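Local structure of salivary nitrophorin (Cimex lectularius, 2IMQ) at residues L154-S157 with K158-D161. The protein carries nitric oxide on a heme b group and delivers it to the bitten victim during feeding, which widens the blood vessels. Sequence-based numbering, arbitrary orientation.
Sequences LDYS and KKDD
The chain from Asp155 to Lys158 forms a type I beta turn with Tyr156 and Ser157 at its corners, closed by the backbone bond from Lys158 N to Asp155 O (3.1 Å). Asp155 suits the first position because its short side chain reaches forward: with CG anti to the backbone N (chi1 -172°), Asp155 OD1 accepts from Ser157 N at 3.0 Å, an Asx turn, and from Ser157 OG at 2.6 Å. Serine's short side chain lets its amide and hydroxyl share that oxygen, on the anti and syn sides and from the same face, which fixes the carboxylate's rotation. OD2 is taken by Tyr150 and Trp213, so this buried acid probably stays ionised. The turn lies in the surface loop joining parallel strands 127-135 and 165-169 of the DNase I-like beta-sandwich, away from the heme. Lys158 CD passes 3.9 Å from Asp155 OD2, while Lys158 NZ stays 5.2 Å from that oxygen, too far for a salt bridge with Asp155. Tyr156 offers a flat face to Lys159, which lies alongside and sets CD over the ring centre, a CH-pi contact. Bends at chi3 and chi4 hold Lys159 NZ 4.7 Å from the Tyr156 centroid as a cation-pi partner, and one water links NZ to the phenol OH.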
loop_
_atom_site.group_PDB
_atom_site.type_symbol
_atom_site.label_atom_id
_atom_site.label_comp_id
_atom_site.label_asym_id
_atom_site.label_seq_id
_atom_site.Cartn_x
_atom_site.Cartn_y
_atom_site.Cartn_z
ATOM N N LEU A 154 11.392 4.584 -7.948
ATOM C CA LEU A 154 10.604 3.696 -7.052
ATOM C C LEU A 154 10.042 2.499 -7.804
ATOM O O LEU A 154 9.450 1.595 -7.194
ATOM C CB LEU A 154 9.485 4.485 -6.372
ATOM C CG LEU A 154 9.912 5.644 -5.503
ATOM C CD1 LEU A 154 8.701 6.505 -5.134
ATOM C CD2 LEU A 154 10.595 5.185 -4.250
ATOM N N ASP A 155 10.276 2.449 -9.118
ATOM C CA ASP A 155 9.628 1.500 -10.013
ATOM C C ASP A 155 10.677 0.487 -10.469
ATOM O O ASP A 155 11.416 0.705 -11.469
ATOM C CB ASP A 155 9.047 2.204 -11.227
ATOM C CG ASP A 155 8.219 1.313 -12.071
ATOM O OD1 ASP A 155 8.387 0.053 -12.015
ATOM O OD2 ASP A 155 7.384 1.795 -12.864
ATOM N N TYR A 156 10.714 -0.655 -9.775
ATOM C CA TYR A 156 11.705 -1.695 -10.027
ATOM C C TYR A 156 11.325 -2.598 -11.187
ATOM O O TYR A 156 11.986 -3.628 -11.437
ATOM C CB TYR A 156 11.992 -2.469 -8.732
ATOM C CG TYR A 156 13.004 -1.831 -7.825
ATOM C CD1 TYR A 156 13.099 -0.468 -7.640
ATOM C CD2 TYR A 156 13.848 -2.625 -7.094
ATOM C CE1 TYR A 156 14.070 0.078 -6.815
ATOM C CE2 TYR A 156 14.803 -2.093 -6.271
ATOM C CZ TYR A 156 14.915 -0.754 -6.144
ATOM O OH TYR A 156 15.845 -0.176 -5.324
ATOM N N SER A 157 10.290 -2.232 -11.927
ATOM C CA SER A 157 9.985 -2.867 -13.201
ATOM C C SER A 157 10.747 -2.156 -14.332
ATOM O O SER A 157 10.843 -2.709 -15.433
ATOM C CB SER A 157 8.493 -2.878 -13.524
ATOM O OG SER A 157 8.023 -1.637 -13.972
ATOM N N LYS A 158 11.251 -0.941 -14.063
ATOM C CA LYS A 158 11.964 -0.095 -15.047
ATOM C C LYS A 158 13.390 -0.083 -14.606
ATOM O O LYS A 158 13.985 0.978 -14.414
ATOM C CB LYS A 158 11.439 1.324 -15.009
ATOM C CG LYS A 158 10.163 1.495 -15.649
ATOM C CD LYS A 158 9.790 2.954 -15.658
ATOM C CE LYS A 158 8.514 3.113 -16.405
ATOM N NZ LYS A 158 8.642 2.570 -17.830
ATOM N N LYS A 159 13.897 -1.264 -14.308
ATOM C CA LYS A 159 15.293 -1.482 -13.956
ATOM C C LYS A 159 15.839 -2.380 -15.070
ATOM O O LYS A 159 15.085 -3.000 -15.805
ATOM C CB LYS A 159 15.431 -2.184 -12.600
ATOM C CG LYS A 159 15.378 -1.233 -11.396
ATOM C CD LYS A 159 16.151 -1.740 -10.200
ATOM C CE LYS A 159 17.550 -1.105 -10.065
ATOM N NZ LYS A 159 17.542 0.286 -9.472
ATOM N N ASP A 160 17.153 -2.446 -15.187
ATOM C CA ASP A 160 17.783 -3.302 -16.202
ATOM C C ASP A 160 17.469 -4.786 -15.944
ATOM O O ASP A 160 17.287 -5.592 -16.864
ATOM C CB ASP A 160 19.300 -3.107 -16.168
ATOM C CG ASP A 160 19.738 -1.760 -16.699
ATOM O OD1 ASP A 160 20.896 -1.340 -16.370
ATOM O OD2 ASP A 160 19.017 -1.076 -17.471
ATOM N N ASP A 161 17.416 -5.129 -14.670
ATOM C CA ASP A 161 17.086 -6.466 -14.195
ATOM C C ASP A 161 15.863 -6.333 -13.301
ATOM O O ASP A 161 16.023 -6.241 -12.073
ATOM C CB ASP A 161 18.220 -6.979 -13.343
ATOM C CG ASP A 161 18.128 -8.470 -13.083
ATOM O OD1 ASP A 161 17.140 -9.131 -13.509
ATOM O OD2 ASP A 161 19.044 -9.067 -12.478
HETATM O O HOH W 1 17.524 1.542 -7.036
#